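Local structure of phytochromobilin synthase (Solanum lycopersicum, 6KME) at residues S53-K58 with I81-S86; S60-M65 with L71-F76. The protein probably catalyses the ferredoxin-dependent reduction of biliverdin IX alpha, which it binds, to phytochromobilin, the chromophore of plant phytochromes. The protein carries 1 engineered substitution. One frame throughout, in Å; residues are numbered along the deposited sequence.

In the fold
Coming from the N terminus, the chain enters the seven-stranded antiparallel sheet of this ferredoxin-dependent bilin reductase along 51-63, an outermost strand interrupted by the 3-10 turn 54-57. It folds back as 69-77, closing the hairpin of contact 2, then turns again into 81-91. Contact 1 closes the longer loop, joining that turn in the edge strand to the start of the third strand. Contact 2 is therefore nested inside contact 1, and their centres lie about 12 Å apart. Strand 69-77 is shared ground: L84 O probably takes a hydrogen bond from F76 N at 2.7 Å, and Q56 OE1, in one of two conformers, probably takes another from S75 N.

Contact 1: residues S53-K58 with I81-S86; sequences SPLQEK and IRLLRS
An ST turn opens the 3-10 segment that breaks edge strand 51-63 of the antiparallel sheet, and from it S53 and L55 reach past strand 69-77 to L83, at a classic beta bulge where R82 and L83 both face F103. The contact is small and greasy: L55 CD1 lies 4.0 Å from L83 CD2 and 4.1 Å from L83 CD1, so a single methyl sits against the fork of the other leucine. The two side chains cross at about a right angle. L83 holds its CG anti to the backbone N (chi1 177°), which carries the fork across to the edge strand although its CB does not head there. N264 borders both leucines, and S75 of the strand between them touches S53, L55 and L83. S53 adds its hydroxyl, with OG 4.2 Å from L83 CD1, a loose van der Waals contact between oxygen and methyl. Were S53 an alanine, the L55 amide would probably lose its side-chain acceptor and L83 CD1 its hydroxyl neighbour, leaving the start of the turn less firmly set. That acceptor serves the turn itself: L55 N donates to S53 OG over 2.9 Å, with an angle of 161° at the hydrogen.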
loop_
_atom_site.group_PDB
_atom_site.type_symbol
_atom_site.label_atom_id
_atom_site.label_comp_id
_atom_site.label_asym_id
_atom_site.label_seq_id
_atom_site.Cartn_x
_atom_site.Cartn_y
_atom_site.Cartn_z
ATOM N N SER A 53 16.254 -2.530 -9.263
ATOM C CA SER A 53 15.701 -1.337 -9.889
ATOM C C SER A 53 16.784 -0.275 -10.059
ATOM O O SER A 53 17.678 -0.156 -9.218
ATOM C CB SER A 53 14.559 -0.762 -9.041
ATOM O OG SER A 53 14.252 0.575 -9.418
ATOM N N PRO A 54 16.712 0.525 -11.131
ATOM C CA PRO A 54 17.595 1.699 -11.231
ATOM C C PRO A 54 17.446 2.658 -10.062
ATOM O O PRO A 54 18.351 3.460 -9.816
ATOM C CB PRO A 54 17.158 2.363 -12.545
ATOM C CG PRO A 54 16.345 1.335 -13.264
ATOM C CD PRO A 54 15.734 0.471 -12.230
ATOM N N LEU A 55 16.333 2.607 -9.335
ATOM C CA LEU A 55 16.173 3.491 -8.183
ATOM C C LEU A 55 17.202 3.213 -7.092
ATOM O O LEU A 55 17.469 4.102 -6.278
ATOM C CB LEU A 55 14.754 3.365 -7.617
ATOM C CG LEU A 55 13.631 3.931 -8.492
ATOM C CD1 LEU A 55 12.241 3.530 -7.958
ATOM C CD2 LEU A 55 13.761 5.443 -8.589
ATOM N N GLN A 56 17.802 2.015 -7.072
ATOM C CA GLN A 56 18.738 1.707 -5.998
ATOM C C GLN A 56 19.951 2.632 -6.009
ATOM O O GLN A 56 20.588 2.800 -4.961
ATOM C CB GLN A 56 19.180 0.237 -6.074
ATOM C CG GLN A 56 19.740 -0.324 -4.752
ATOM C CD GLN A 56 18.680 -0.518 -3.662
ATOM O OE1 GLN A 56 17.812 -1.385 -3.772
ATOM N NE2 GLN A 56 18.764 0.279 -2.600
ATOM N N GLU A 57 20.273 3.251 -7.146
ATOM C CA GLU A 57 21.396 4.172 -7.229
ATOM C C GLU A 57 21.047 5.574 -6.757
ATOM O O GLU A 57 21.954 6.400 -6.608
ATOM C CB GLU A 57 21.914 4.250 -8.659
ATOM C CG GLU A 57 22.212 2.902 -9.274
ATOM C CD GLU A 57 22.184 2.960 -10.773
ATOM O OE1 GLU A 57 22.328 4.079 -11.311
ATOM O OE2 GLU A 57 22.003 1.899 -11.412
ATOM N N LYS A 58 19.761 5.866 -6.541
ATOM C CA LYS A 58 19.338 7.169 -6.049
ATOM C C LYS A 58 18.645 7.118 -4.693
ATOM O O LYS A 58 18.563 8.158 -4.028
ATOM C CB LYS A 58 18.404 7.848 -7.066
ATOM N N ILE A 81 6.515 -7.456 -12.492
ATOM C CA ILE A 81 6.493 -6.457 -11.426
ATOM C C ILE A 81 7.228 -5.223 -11.926
ATOM O O ILE A 81 8.443 -5.263 -12.166
ATOM C CB ILE A 81 7.124 -6.997 -10.139
ATOM C CG1 ILE A 81 6.403 -8.280 -9.716
ATOM C CG2 ILE A 81 7.075 -5.946 -9.012
ATOM C CD1 ILE A 81 7.094 -9.019 -8.607
ATOM N N ARG A 82 6.490 -4.123 -12.101
ATOM C CA ARG A 82 7.124 -2.853 -12.444
ATOM C C ARG A 82 8.070 -2.385 -11.339
ATOM O O ARG A 82 9.175 -1.898 -11.615
ATOM C CB ARG A 82 6.049 -1.794 -12.721
ATOM C CG ARG A 82 6.581 -0.465 -13.245
ATOM C CD ARG A 82 5.477 0.540 -13.484
ATOM N NE ARG A 82 4.813 0.954 -12.235
ATOM C CZ ARG A 82 5.302 1.835 -11.370
ATOM N NH1 ARG A 82 6.477 2.407 -11.599
ATOM N NH2 ARG A 82 4.613 2.148 -10.270
ATOM N N LEU A 83 7.660 -2.523 -10.082
ATOM C CA LEU A 83 8.455 -1.995 -8.974
ATOM C C LEU A 83 8.075 -2.715 -7.693
ATOM O O LEU A 83 6.905 -2.714 -7.301
ATOM C CB LEU A 83 8.252 -0.483 -8.809
ATOM C CG LEU A 83 9.006 0.099 -7.609
ATOM C CD1 LEU A 83 10.526 -0.194 -7.695
ATOM C CD2 LEU A 83 8.740 1.598 -7.479
ATOM N N LEU A 84 9.057 -3.327 -7.051
ATOM C CA LEU A 84 8.924 -3.832 -5.694
ATOM C C LEU A 84 9.859 -2.994 -4.838
ATOM O O LEU A 84 11.068 -2.978 -5.086
ATOM C CB LEU A 84 9.304 -5.311 -5.612
ATOM C CG LEU A 84 9.198 -6.025 -4.265
ATOM C CD1 LEU A 84 7.752 -6.132 -3.872
ATOM C CD2 LEU A 84 9.823 -7.432 -4.361
ATOM N N ARG A 85 9.311 -2.286 -3.845
ATOM C CA ARG A 85 10.142 -1.346 -3.103
ATOM C C ARG A 85 9.751 -1.332 -1.629
ATOM O O ARG A 85 8.587 -1.541 -1.262
ATOM C CB ARG A 85 10.079 0.065 -3.729
ATOM C CG ARG A 85 9.061 1.039 -3.125
ATOM C CD ARG A 85 7.625 0.655 -3.455
ATOM N NE ARG A 85 6.632 1.642 -2.987
ATOM C CZ ARG A 85 6.149 1.705 -1.747
ATOM N NH1 ARG A 85 6.587 0.864 -0.825
ATOM N NH2 ARG A 85 5.226 2.614 -1.428
ATOM N N SER A 86 10.756 -1.115 -0.783
ATOM C CA SER A 86 10.549 -1.048 0.654
ATOM C C SER A 86 11.243 0.178 1.230
ATOM O O SER A 86 12.333 0.569 0.791
ATOM C CB SER A 86 11.065 -2.304 1.362
ATOM O OG SER A 86 12.469 -2.405 1.240
#

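Contact 2: residues S60-M65 with L71-F76; sequences SSLLSM and LQMLSF
L71 and L62 face each other as an antiparallel hydrogen-bonded pair in the beta hairpin formed by strands 51-63 and 69-77, at the edge of the sheet. L71 N gives a nearly straight bond to L62 O (2.8 Å, 173° at the hydrogen), and L71 O receives L62 N in return at 3.0 Å, within the carbonyl plane. The leucines' side chains share one face, CB to CB at 4.3 Å, while V257 of helix 251-262 packs on L62 and L87 of the next strand on L71. With CG beside its own backbone N (chi1 -67°), L71 also lays CD1 3.6 Å from L62 O. The L71 side chain stays about 7 Å from the bound biliverdin, too far to touch it.

Q72 and S61 form an antiparallel non-hydrogen-bonded pair, their side chains on the other face. Here the backbones meet through CA-H...O contacts, one from Q72 CA to S60 O and one from S61 CA to L71 O.

M73 makes the last backbone bond between these two segments. Its amide reaches S60 O at 2.8 Å, approaching from 35° off the carbonyl plane. L87 and F261 touch its side chain, whose bend at the thioether end turns the terminal methyl back over the edge strand, where M73 CE settles 4.1 Å from L62 CB and 3.9 Å from S60 N.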
loop_
_atom_site.group_PDB
_atom_site.type_symbol
_atom_site.label_atom_id
_atom_site.label_comp_id
_atom_site.label_asym_id
_atom_site.label_seq_id
_atom_site.Cartn_x
_atom_site.Cartn_y
_atom_site.Cartn_z
ATOM N N SER A 60 18.777 4.707 -1.263
ATOM C CA SER A 60 19.268 3.537 -0.544
ATOM C C SER A 60 19.288 3.787 0.957
ATOM O O SER A 60 18.716 3.012 1.727
ATOM C CB SER A 60 20.664 3.139 -1.038
ATOM O OG SER A 60 21.584 4.201 -0.851
ATOM N N SER A 61 19.940 4.866 1.377
ATOM C CA SER A 61 20.077 5.188 2.787
ATOM C C SER A 61 20.007 6.694 2.970
ATOM O O SER A 61 20.617 7.454 2.211
ATOM C CB SER A 61 21.395 4.647 3.350
ATOM O OG SER A 61 21.560 5.042 4.693
ATOM N N LEU A 62 19.274 7.121 3.996
ATOM C CA LEU A 62 19.070 8.539 4.250
ATOM C C LEU A 62 18.942 8.739 5.755
ATOM O O LEU A 62 18.157 8.045 6.406
ATOM C CB LEU A 62 17.814 9.012 3.509
ATOM C CG LEU A 62 17.714 10.422 2.944
ATOM C CD1 LEU A 62 18.928 10.772 2.097
ATOM C CD2 LEU A 62 16.424 10.519 2.135
ATOM N N LEU A 63 19.730 9.652 6.315
ATOM C CA LEU A 63 19.584 9.995 7.723
ATOM C C LEU A 63 18.587 11.132 7.884
ATOM O O LEU A 63 18.486 12.019 7.034
ATOM C CB LEU A 63 20.917 10.410 8.350
ATOM C CG LEU A 63 21.965 9.334 8.641
ATOM C CD1 LEU A 63 23.007 9.881 9.606
ATOM C CD2 LEU A 63 21.308 8.088 9.204
ATOM N N SER A 64 17.862 11.104 9.000
ATOM C CA SER A 64 17.046 12.250 9.374
ATOM C C SER A 64 17.936 13.471 9.620
ATOM O O SER A 64 19.153 13.361 9.805
ATOM C CB SER A 64 16.216 11.928 10.617
ATOM O OG SER A 64 17.052 11.787 11.750
ATOM N N MET A 65 17.308 14.654 9.622
ATOM C CA MET A 65 18.061 15.894 9.793
ATOM C C MET A 65 18.790 15.952 11.133
ATOM O O MET A 65 19.863 16.559 11.221
ATOM C CB MET A 65 17.137 17.109 9.647
ATOM C CG MET A 65 16.489 17.212 8.271
ATOM S SD MET A 65 15.531 18.720 8.013
ATOM C CE MET A 65 14.134 18.454 9.125
ATOM N N LEU A 71 16.621 5.967 7.377
ATOM C CA LEU A 71 15.646 5.445 6.434
ATOM C C LEU A 71 16.399 4.532 5.476
ATOM O O LEU A 71 17.395 4.952 4.877
ATOM C CB LEU A 71 14.944 6.576 5.676
ATOM C CG LEU A 71 14.008 7.551 6.418
ATOM C CD1 LEU A 71 14.721 8.398 7.475
ATOM C CD2 LEU A 71 13.332 8.447 5.391
ATOM N N GLN A 72 15.957 3.286 5.363
ATOM C CA GLN A 72 16.595 2.305 4.493
ATOM C C GLN A 72 15.643 1.955 3.361
ATOM O O GLN A 72 14.472 1.634 3.603
ATOM C CB GLN A 72 16.981 1.046 5.268
ATOM C CG GLN A 72 17.842 1.307 6.486
ATOM C CD GLN A 72 17.479 0.395 7.646
ATOM O OE1 GLN A 72 17.796 -0.796 7.635
ATOM N NE2 GLN A 72 16.797 0.949 8.648
ATOM N N MET A 73 16.142 2.021 2.124
ATOM C CA MET A 73 15.299 1.823 0.954
ATOM C C MET A 73 15.884 0.764 0.030
ATOM O O MET A 73 17.095 0.737 -0.223
ATOM C CB MET A 73 15.106 3.138 0.200
ATOM C CG MET A 73 14.299 4.141 1.004
ATOM S SD MET A 73 14.411 5.823 0.411
ATOM C CE MET A 73 16.044 6.303 0.990
ATOM N N LEU A 74 15.008 -0.099 -0.482
ATOM C CA LEU A 74 15.387 -1.157 -1.410
ATOM C C LEU A 74 14.411 -1.153 -2.576
ATOM O O LEU A 74 13.246 -0.804 -2.407
ATOM C CB LEU A 74 15.368 -2.521 -0.730
ATOM C CG LEU A 74 16.289 -2.766 0.455
ATOM C CD1 LEU A 74 15.823 -4.025 1.154
ATOM C CD2 LEU A 74 17.734 -2.919 -0.026
ATOM N N SER A 75 14.879 -1.536 -3.764
ATOM C CA SER A 75 13.955 -1.566 -4.889
ATOM C C SER A 75 14.386 -2.627 -5.898
ATOM O O SER A 75 15.579 -2.878 -6.105
ATOM C CB SER A 75 13.823 -0.185 -5.556
ATOM O OG SER A 75 15.082 0.377 -5.897
ATOM N N PHE A 76 13.386 -3.247 -6.522
ATOM C CA PHE A 76 13.606 -4.353 -7.445
ATOM C C PHE A 76 12.525 -4.311 -8.511
ATOM O O PHE A 76 11.515 -3.609 -8.379
ATOM C CB PHE A 76 13.585 -5.703 -6.718
ATOM C CG PHE A 76 14.587 -5.809 -5.610
ATOM C CD1 PHE A 76 15.890 -6.203 -5.872
ATOM C CD2 PHE A 76 14.228 -5.501 -4.306
ATOM C CE1 PHE A 76 16.812 -6.298 -4.848
ATOM C CE2 PHE A 76 15.152 -5.592 -3.284
ATOM C CZ PHE A 76 16.435 -5.979 -3.550
#